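Long-range contacts in PbSGBP-B lipoprotein (Prevotella bryantii B14, PDB 6D2Y), which probably binds polysaccharide at the cell surface as a lipoprotein, and holds a magnesium ion in its C-terminal beta-sandwich domain: residues 220-226 / 452-458; 312-318 / 392-398. One frame throughout, in Å; residues are numbered along the deposited sequence.

Contact 1 (220-226 / 452-458); sequences RGMLFDF and DNIRVVP. With MG (magnesium ion), chain B.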
ATOM      1  N   ARG A 220      -6.683   2.248  13.507  1.00 57.47           N
ATOM      2  CA  ARG A 220      -7.219   0.895  13.547  1.00 57.70           C
ATOM      3  C   ARG A 220      -6.093  -0.119  13.706  1.00 55.64           C
ATOM      4  O   ARG A 220      -5.034   0.003  13.085  1.00 53.90           O
ATOM      5  CB  ARG A 220      -8.032   0.599  12.285  1.00 55.04           C
ATOM      6  CG  ARG A 220      -9.044   1.681  11.922  1.00 54.51           C
ATOM      7  CD  ARG A 220      -9.691   1.422  10.567  1.00 57.33           C
ATOM      8  NE  ARG A 220      -8.776   1.633   9.448  1.00 58.48           N
ATOM      9  CZ  ARG A 220      -8.954   1.119   8.236  1.00 57.63           C
ATOM     10  NH1 ARG A 220     -10.008   0.351   7.992  1.00 62.74           N
ATOM     11  NH2 ARG A 220      -8.080   1.364   7.269  1.00 55.62           N
ATOM     12  N   GLY A 221      -6.330  -1.126  14.546  1.00 58.15           N
ATOM     13  CA  GLY A 221      -5.309  -2.119  14.824  1.00 54.20           C
ATOM     14  C   GLY A 221      -4.079  -1.539  15.473  1.00 51.64           C
ATOM     15  O   GLY A 221      -2.977  -2.070  15.303  1.00 52.44           O
HETATM   16  N   MSE A 222      -4.247  -0.442  16.197  1.00 50.37           N
HETATM   17  CA  MSE A 222      -3.168   0.280  16.855  1.00 50.37           C
HETATM   18  C   MSE A 222      -2.385  -0.573  17.882  1.00 55.96           C
HETATM   19  O   MSE A 222      -2.969  -1.123  18.815  1.00 55.51           O
HETATM   20  CB  MSE A 222      -3.749   1.541  17.515  1.00 48.61           C
HETATM   21  CG  MSE A 222      -2.658   2.463  17.944  1.00 61.85           C
HETATM   22 SE   MSE A 222      -1.924   3.381  16.396  0.74 73.34          SE
HETATM   23  CE  MSE A 222      -0.177   2.657  16.592  1.00 33.63           C
ATOM     24  N   LEU A 223      -1.070  -0.706  17.695  1.00 53.85           N
ATOM     25  CA  LEU A 223      -0.226  -1.472  18.610  1.00 52.68           C
ATOM     26  C   LEU A 223       0.727  -0.602  19.418  1.00 51.97           C
ATOM     27  O   LEU A 223       0.811  -0.752  20.644  1.00 52.66           O
ATOM     28  CB  LEU A 223       0.578  -2.538  17.850  1.00 53.91           C
ATOM     29  CG  LEU A 223      -0.209  -3.445  16.900  1.00 50.54           C
ATOM     30  CD1 LEU A 223       0.611  -3.775  15.668  1.00 51.67           C
ATOM     31  CD2 LEU A 223      -0.638  -4.713  17.613  1.00 47.27           C
ATOM     32  N   PHE A 224       1.460   0.301  18.766  1.00 47.94           N
ATOM     33  CA  PHE A 224       2.379   1.211  19.454  1.00 45.56           C
ATOM     34  C   PHE A 224       2.215   2.601  18.848  1.00 41.73           C
ATOM     35  O   PHE A 224       2.702   2.855  17.744  1.00 44.57           O
ATOM     36  CB  PHE A 224       3.831   0.760  19.334  1.00 43.29           C
ATOM     37  CG  PHE A 224       4.082  -0.655  19.763  1.00 44.80           C
ATOM     38  CD1 PHE A 224       3.950  -1.701  18.868  1.00 44.63           C
ATOM     39  CD2 PHE A 224       4.499  -0.934  21.053  1.00 49.64           C
ATOM     40  CE1 PHE A 224       4.199  -3.003  19.258  1.00 50.59           C
ATOM     41  CE2 PHE A 224       4.752  -2.231  21.450  1.00 47.90           C
ATOM     42  CZ  PHE A 224       4.602  -3.267  20.552  1.00 51.41           C
ATOM     43  N   ASP A 225       1.536   3.495  19.561  1.00 38.08           N
ATOM     44  CA  ASP A 225       1.648   4.924  19.294  1.00 43.44           C
ATOM     45  C   ASP A 225       2.486   5.625  20.352  1.00 47.48           C
ATOM     46  O   ASP A 225       2.736   6.829  20.236  1.00 49.10           O
ATOM     47  CB  ASP A 225       0.258   5.569  19.186  1.00 41.10           C
ATOM     48  CG  ASP A 225      -0.432   5.726  20.529  1.00 50.47           C
ATOM     49  OD1 ASP A 225      -0.068   5.016  21.490  1.00 45.69           O
ATOM     50  OD2 ASP A 225      -1.363   6.553  20.618  1.00 51.84           O
ATOM     51  N   PHE A 226       2.914   4.886  21.379  1.00 40.57           N
ATOM     52  CA  PHE A 226       3.822   5.342  22.429  1.00 39.09           C
ATOM     53  C   PHE A 226       3.237   6.474  23.260  1.00 36.75           C
ATOM     54  O   PHE A 226       3.973   7.175  23.959  1.00 42.27           O
ATOM     55  CB  PHE A 226       5.181   5.742  21.844  1.00 41.41           C
ATOM     56  CG  PHE A 226       5.816   4.657  21.025  1.00 41.91           C
ATOM     57  CD1 PHE A 226       6.429   3.581  21.642  1.00 40.79           C
ATOM     58  CD2 PHE A 226       5.780   4.697  19.641  1.00 44.00           C
ATOM     59  CE1 PHE A 226       7.005   2.571  20.896  1.00 36.44           C
ATOM     60  CE2 PHE A 226       6.355   3.687  18.889  1.00 40.51           C
ATOM     61  CZ  PHE A 226       6.963   2.622  19.522  1.00 45.05           C
ATOM     62  N   ASP A 452       6.674   5.793  14.611  1.00 39.27           N
ATOM     63  CA  ASP A 452       5.506   5.953  15.460  1.00 43.55           C
ATOM     64  C   ASP A 452       4.309   5.340  14.742  1.00 41.34           C
ATOM     65  O   ASP A 452       4.326   5.137  13.526  1.00 43.98           O
ATOM     66  CB  ASP A 452       5.281   7.434  15.813  1.00 53.13           C
ATOM     67  CG  ASP A 452       4.119   7.642  16.764  1.00 56.79           C
ATOM     68  OD1 ASP A 452       3.372   8.628  16.593  1.00 58.15           O
ATOM     69  OD2 ASP A 452       3.947   6.809  17.676  1.00 49.84           O
ATOM     70  N   ASN A 453       3.283   5.004  15.521  1.00 50.39           N
ATOM     71  CA  ASN A 453       2.017   4.505  14.989  1.00 51.77           C
ATOM     72  C   ASN A 453       2.172   3.148  14.294  1.00 44.92           C
ATOM     73  O   ASN A 453       1.673   2.930  13.188  1.00 49.00           O
ATOM     74  CB  ASN A 453       1.357   5.530  14.067  1.00 51.71           C
ATOM     75  CG  ASN A 453       1.117   6.866  14.761  1.00 50.09           C
ATOM     76  OD1 ASN A 453       0.779   6.913  15.947  1.00 47.98           O
ATOM     77  ND2 ASN A 453       1.265   7.955  14.019  1.00 43.12           N
ATOM     78  N   ILE A 454       2.828   2.217  14.982  1.00 40.17           N
ATOM     79  CA  ILE A 454       2.887   0.834  14.523  1.00 44.89           C
ATOM     80  C   ILE A 454       1.511   0.206  14.702  1.00 40.42           C
ATOM     81  O   ILE A 454       1.003   0.104  15.823  1.00 45.63           O
ATOM     82  CB  ILE A 454       3.959   0.050  15.290  1.00 43.01           C
ATOM     83  CG1 ILE A 454       5.302   0.784  15.251  1.00 39.09           C
ATOM     84  CG2 ILE A 454       4.090  -1.360  14.729  1.00 44.44           C
ATOM     85  CD1 ILE A 454       6.292   0.286  16.288  1.00 34.56           C
ATOM     86  N   ARG A 455       0.904  -0.230  13.599  1.00 40.97           N
ATOM     87  CA  ARG A 455      -0.454  -0.756  13.623  1.00 44.82           C
ATOM     88  C   ARG A 455      -0.592  -1.858  12.581  1.00 47.01           C
ATOM     89  O   ARG A 455       0.241  -2.003  11.682  1.00 49.84           O
ATOM     90  CB  ARG A 455      -1.485   0.351  13.361  1.00 45.05           C
ATOM     91  CG  ARG A 455      -1.297   1.066  12.023  1.00 51.27           C
ATOM     92  CD  ARG A 455      -2.192   2.292  11.905  1.00 52.66           C
ATOM     93  NE  ARG A 455      -2.036   2.977  10.621  1.00 53.85           N
ATOM     94  CZ  ARG A 455      -1.173   3.965  10.397  1.00 50.85           C
ATOM     95  NH1 ARG A 455      -0.376   4.391  11.367  1.00 44.32           N
ATOM     96  NH2 ARG A 455      -1.103   4.528   9.200  1.00 55.03           N
ATOM     97  N   VAL A 456      -1.661  -2.645  12.707  1.00 45.93           N
ATOM     98  CA  VAL A 456      -2.024  -3.651  11.714  1.00 48.24           C
ATOM     99  C   VAL A 456      -3.420  -3.332  11.197  1.00 48.18           C
ATOM    100  O   VAL A 456      -4.351  -3.124  11.985  1.00 46.00           O
ATOM    101  CB  VAL A 456      -1.937  -5.088  12.272  1.00 54.22           C
ATOM    102  CG1 VAL A 456      -2.838  -5.277  13.485  1.00 56.73           C
ATOM    103  CG2 VAL A 456      -2.284  -6.095  11.184  1.00 58.34           C
ATOM    104  N   VAL A 457      -3.559  -3.292   9.874  1.00 50.18           N
ATOM    105  CA  VAL A 457      -4.744  -2.720   9.231  1.00 53.54           C
ATOM    106  C   VAL A 457      -5.154  -3.595   8.068  1.00 53.18           C
ATOM    107  O   VAL A 457      -4.315  -4.251   7.424  1.00 55.84           O
ATOM    108  CB  VAL A 457      -4.466  -1.280   8.738  1.00 60.57           C
ATOM    109  CG1 VAL A 457      -3.523  -1.284   7.541  1.00 63.08           C
ATOM    110  CG2 VAL A 457      -5.742  -0.503   8.439  1.00 69.79           C
ATOM    111  N   PRO A 458      -6.457  -3.671   7.788  1.00 58.31           N
ATOM    112  CA  PRO A 458      -6.911  -4.441   6.627  1.00 60.01           C
ATOM    113  C   PRO A 458      -6.317  -3.909   5.331  1.00 67.03           C
ATOM    114  O   PRO A 458      -6.121  -2.705   5.160  1.00 66.81           O
ATOM    115  CB  PRO A 458      -8.434  -4.268   6.653  1.00 63.28           C
ATOM    116  CG  PRO A 458      -8.753  -3.988   8.073  1.00 68.15           C
ATOM    117  CD  PRO A 458      -7.589  -3.222   8.625  1.00 64.69           C
TER
HETATM  118 MG    MG B 501       3.121   8.846  18.971  1.00 26.21          MG
HETATM  119  O   HOH W   1       1.322   8.661  18.081  1.00 35.06           O
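Ile454 packs its CD1 against Phe224 CB (3.9 Å) and Phe226 CZ (4.0 Å), on the face of the sheet where Leu313 and Phe315 also meet it. The two segments form an antiparallel strand pair in the beta sandwich of the glycan-binding domain. A classic beta bulge interrupts their register. Leu223 N and Phe224 N both donate to Ile454 O, at 2.9 and 3.0 Å. Ile454 N returns a bond to Phe224 O (2.8 Å). Asn453 and Ile454 together face Phe224, which fits a G1 bulge. Val456 N donates to Gly221 O (3.0 Å). Gly221 has positive phi, and a CB there would clash with Val456 O. At the other end the segments share the magnesium ion. Asp227, Ser255 and Asn257 complete its site. Asp452 binds MG through both OD1 (2.4 Å) and OD2 (2.5 Å), and Asp225 through its backbone O (2.4 Å). Asn453, whose ND2 bonds to Glu316 OE1, accepts at OD1 a 2.8 Å hydrogen bond from the water on MG.

Contact 2 (312-318 / 392-398); sequences SLKFEML and WVTVTIP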
ATOM      1  N   SER A 312      -2.119  -5.780   6.844  1.00 56.43           N
ATOM      2  CA  SER A 312      -0.796  -5.215   6.638  1.00 59.91           C
ATOM      3  C   SER A 312      -0.332  -4.514   7.904  1.00 59.39           C
ATOM      4  O   SER A 312      -1.135  -3.952   8.654  1.00 61.25           O
ATOM      5  CB  SER A 312      -0.780  -4.218   5.469  1.00 58.42           C
ATOM      6  OG  SER A 312      -1.128  -4.848   4.250  1.00 63.74           O
ATOM      7  N   LEU A 313       0.978  -4.553   8.132  1.00 52.75           N
ATOM      8  CA  LEU A 313       1.606  -3.762   9.180  1.00 47.56           C
ATOM      9  C   LEU A 313       1.927  -2.378   8.630  1.00 55.08           C
ATOM     10  O   LEU A 313       2.508  -2.253   7.546  1.00 57.17           O
ATOM     11  CB  LEU A 313       2.878  -4.446   9.685  1.00 43.92           C
ATOM     12  CG  LEU A 313       3.649  -3.751  10.808  1.00 43.06           C
ATOM     13  CD1 LEU A 313       3.058  -4.080  12.175  1.00 37.99           C
ATOM     14  CD2 LEU A 313       5.118  -4.135  10.747  1.00 46.03           C
ATOM     15  N   LYS A 314       1.535  -1.340   9.370  1.00 55.40           N
ATOM     16  CA  LYS A 314       1.746   0.039   8.957  1.00 52.10           C
ATOM     17  C   LYS A 314       2.358   0.830  10.102  1.00 50.06           C
ATOM     18  O   LYS A 314       2.157   0.508  11.277  1.00 54.51           O
ATOM     19  CB  LYS A 314       0.436   0.713   8.518  1.00 52.26           C
ATOM     20  CG  LYS A 314       0.063   0.503   7.063  1.00 57.17           C
ATOM     21  CD  LYS A 314      -1.152   1.343   6.705  1.00 58.09           C
ATOM     22  CE  LYS A 314      -1.579   1.126   5.269  1.00 56.93           C
ATOM     23  NZ  LYS A 314      -2.862   1.817   4.971  1.00 58.65           N
ATOM     24  N   PHE A 315       3.103   1.872   9.741  1.00 49.06           N
ATOM     25  CA  PHE A 315       3.707   2.789  10.699  1.00 42.49           C
ATOM     26  C   PHE A 315       4.178   4.024   9.946  1.00 43.56           C
ATOM     27  O   PHE A 315       4.407   3.981   8.734  1.00 47.94           O
ATOM     28  CB  PHE A 315       4.873   2.140  11.460  1.00 38.81           C
ATOM     29  CG  PHE A 315       6.025   1.718  10.585  1.00 46.29           C
ATOM     30  CD1 PHE A 315       6.059   0.450  10.023  1.00 49.49           C
ATOM     31  CD2 PHE A 315       7.084   2.582  10.340  1.00 47.66           C
ATOM     32  CE1 PHE A 315       7.121   0.056   9.225  1.00 46.52           C
ATOM     33  CE2 PHE A 315       8.145   2.195   9.542  1.00 44.65           C
ATOM     34  CZ  PHE A 315       8.164   0.930   8.985  1.00 51.12           C
ATOM     35  N   GLU A 316       4.316   5.124  10.679  1.00 44.54           N
ATOM     36  CA  GLU A 316       4.903   6.344  10.147  1.00 46.87           C
ATOM     37  C   GLU A 316       6.375   6.410  10.534  1.00 43.89           C
ATOM     38  O   GLU A 316       6.770   5.984  11.623  1.00 45.43           O
ATOM     39  CB  GLU A 316       4.166   7.585  10.656  1.00 50.13           C
ATOM     40  CG  GLU A 316       2.960   7.984   9.814  1.00 41.56           C
ATOM     41  CD  GLU A 316       1.765   7.073  10.030  1.00 47.23           C
ATOM     42  OE1 GLU A 316       1.470   6.745  11.196  1.00 47.60           O
ATOM     43  OE2 GLU A 316       1.115   6.688   9.036  1.00 52.69           O
HETATM   44  N   MSE A 317       7.186   6.948   9.629  1.00 40.49           N
HETATM   45  CA  MSE A 317       8.637   6.875   9.766  1.00 44.59           C
HETATM   46  C   MSE A 317       9.328   8.165   9.331  1.00 50.05           C
HETATM   47  O   MSE A 317       8.969   8.768   8.317  1.00 45.55           O
HETATM   48  CB  MSE A 317       9.163   5.687   8.952  1.00 43.60           C
HETATM   49  CG  MSE A 317      10.672   5.477   8.939  1.00 43.74           C
HETATM   50 SE   MSE A 317      11.050   4.030   7.686  0.80 57.64          SE
HETATM   51  CE  MSE A 317      12.906   3.654   8.052  1.00 57.72           C
ATOM     52  N   LEU A 318      10.321   8.588  10.111  1.00 51.05           N
ATOM     53  CA  LEU A 318      11.114   9.769   9.804  1.00 44.61           C
ATOM     54  C   LEU A 318      12.582   9.380   9.779  1.00 41.18           C
ATOM     55  O   LEU A 318      13.089   8.786  10.738  1.00 47.97           O
ATOM     56  CB  LEU A 318      10.881  10.886  10.833  1.00 44.46           C
ATOM     57  CG  LEU A 318      11.174  12.334  10.416  1.00 45.14           C
ATOM     58  CD1 LEU A 318      10.649  13.301  11.458  1.00 47.88           C
ATOM     59  CD2 LEU A 318      12.656  12.592  10.185  1.00 49.75           C
ATOM     60  N   TRP A 392       7.537  12.885   7.868  1.00 49.10           N
ATOM     61  CA  TRP A 392       6.962  11.607   8.254  1.00 46.44           C
ATOM     62  C   TRP A 392       6.232  10.999   7.062  1.00 47.71           C
ATOM     63  O   TRP A 392       5.418  11.667   6.416  1.00 48.60           O
ATOM     64  CB  TRP A 392       6.001  11.785   9.428  1.00 45.38           C
ATOM     65  CG  TRP A 392       6.673  12.117  10.728  1.00 44.38           C
ATOM     66  CD1 TRP A 392       6.909  13.363  11.237  1.00 47.79           C
ATOM     67  CD2 TRP A 392       7.188  11.189  11.689  1.00 41.21           C
ATOM     68  NE1 TRP A 392       7.537  13.266  12.454  1.00 47.43           N
ATOM     69  CE2 TRP A 392       7.722  11.941  12.754  1.00 44.84           C
ATOM     70  CE3 TRP A 392       7.249   9.793  11.752  1.00 40.65           C
ATOM     71  CZ2 TRP A 392       8.310  11.346  13.870  1.00 41.37           C
ATOM     72  CZ3 TRP A 392       7.835   9.203  12.860  1.00 41.91           C
ATOM     73  CH2 TRP A 392       8.357   9.980  13.902  1.00 41.83           C
ATOM     74  N   VAL A 393       6.532   9.736   6.769  1.00 48.79           N
ATOM     75  CA  VAL A 393       5.890   9.004   5.686  1.00 45.62           C
ATOM     76  C   VAL A 393       5.329   7.704   6.246  1.00 44.86           C
ATOM     77  O   VAL A 393       5.867   7.131   7.199  1.00 41.54           O
ATOM     78  CB  VAL A 393       6.863   8.721   4.518  1.00 46.71           C
ATOM     79  CG1 VAL A 393       7.335  10.027   3.886  1.00 40.45           C
ATOM     80  CG2 VAL A 393       8.048   7.893   4.996  1.00 49.01           C
ATOM     81  N   THR A 394       4.229   7.244   5.652  1.00 47.03           N
ATOM     82  CA  THR A 394       3.584   6.005   6.066  1.00 50.11           C
ATOM     83  C   THR A 394       4.147   4.832   5.277  1.00 49.96           C
ATOM     84  O   THR A 394       4.166   4.856   4.042  1.00 49.13           O
ATOM     85  CB  THR A 394       2.069   6.091   5.878  1.00 53.17           C
ATOM     86  OG1 THR A 394       1.562   7.229   6.592  1.00 48.77           O
ATOM     87  CG2 THR A 394       1.389   4.818   6.378  1.00 55.53           C
ATOM     88  N   VAL A 395       4.601   3.807   5.994  1.00 53.76           N
ATOM     89  CA  VAL A 395       5.171   2.605   5.400  1.00 53.62           C
ATOM     90  C   VAL A 395       4.173   1.468   5.570  1.00 52.14           C
ATOM     91  O   VAL A 395       3.653   1.249   6.671  1.00 56.09           O
ATOM     92  CB  VAL A 395       6.524   2.257   6.042  1.00 50.37           C
ATOM     93  CG1 VAL A 395       7.029   0.914   5.535  1.00 41.65           C
ATOM     94  CG2 VAL A 395       7.535   3.358   5.764  1.00 49.24           C
ATOM     95  N   THR A 396       3.907   0.748   4.484  1.00 51.57           N
ATOM     96  CA  THR A 396       2.972  -0.368   4.486  1.00 50.25           C
ATOM     97  C   THR A 396       3.728  -1.645   4.154  1.00 56.23           C
ATOM     98  O   THR A 396       4.362  -1.739   3.098  1.00 63.32           O
ATOM     99  CB  THR A 396       1.838  -0.152   3.481  1.00 55.66           C
ATOM    100  OG1 THR A 396       1.178   1.089   3.761  1.00 54.61           O
ATOM    101  CG2 THR A 396       0.831  -1.293   3.567  1.00 51.27           C
ATOM    102  N   ILE A 397       3.657  -2.623   5.050  1.00 57.21           N
ATOM    103  CA  ILE A 397       4.279  -3.924   4.828  1.00 59.74           C
ATOM    104  C   ILE A 397       3.232  -5.005   5.064  1.00 60.04           C
ATOM    105  O   ILE A 397       2.905  -5.309   6.221  1.00 59.25           O
ATOM    106  CB  ILE A 397       5.504  -4.121   5.735  1.00 59.82           C
ATOM    107  CG1 ILE A 397       6.557  -3.055   5.433  1.00 54.17           C
ATOM    108  CG2 ILE A 397       6.079  -5.515   5.550  1.00 63.51           C
ATOM    109  CD1 ILE A 397       7.927  -3.392   5.948  1.00 56.68           C
ATOM    110  N   PRO A 398       2.681  -5.604   4.011  1.00 61.08           N
ATOM    111  CA  PRO A 398       1.633  -6.613   4.206  1.00 65.86           C
ATOM    112  C   PRO A 398       2.166  -7.838   4.931  1.00 65.51           C
ATOM    113  O   PRO A 398       3.283  -8.295   4.681  1.00 62.44           O
ATOM    114  CB  PRO A 398       1.194  -6.952   2.777  1.00 71.71           C
ATOM    115  CG  PRO A 398       2.346  -6.554   1.917  1.00 67.81           C
ATOM    116  CD  PRO A 398       2.976  -5.373   2.588  1.00 62.23           C
TER
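Val395 lies over the face of the Phe315 ring, its CB 3.9 Å from the ring centroid, a CH-pi contact. Met317 SE reaches Val395 CG2 at 4.1 Å. This is the inner face of an antiparallel strand pair in the beta sandwich. Leu313 and Ile397 continue it, and both pack on Ile332 of strand 330-335 in another sheet. The backbone ladder is regular. Bonds run both ways in the pairs Leu313-Ile397, Phe315-Val395 and Met317-Val393; the longest is Phe315 N to Val395 O (3.2 Å). At one end Leu318 CD1 sits over the five-membered ring of Trp392, 3.6 Å from its centroid. Trp392 NE1 bonds to Thr252 O. The other face of the sheet is mostly polar, carrying Ser312, Lys314, Glu316, Thr394 and Thr396, with Pro398 at its end. Lys314 NZ forms a salt bridge with Glu141, and Lys314 CE passes 3.1 Å from Thr396 OG1. Glu316 OE2 accepts a short hydrogen bond of 2.5 Å from Thr394 OG1.

In the fold
Contacts 1 and 2 lie in the same antiparallel sheet, with their centres 9 Å apart. Strands 449-458 and 311-318 are neighbours, so the sheet runs 222-224, 449-458, 311-318, 393-398 across the two contacts. Probable hydrogen bonds join them: Arg455 O to Lys314 N and Val457 O to Ser312 N, both 2.7 Å. The Arg455-Glu316 salt bridge also ties the two contacts together. Contact 1 supplies two of the five magnesium-binding residues. Contact 2 binds no metal, but the nearest side-chain atoms of Trp392 and Asp452 are about 4 Å apart, and the nearest Trp392 side-chain atom is about 7 Å from the ion. Glu141 bridges both contacts, pairing with Arg455 as well as Lys314.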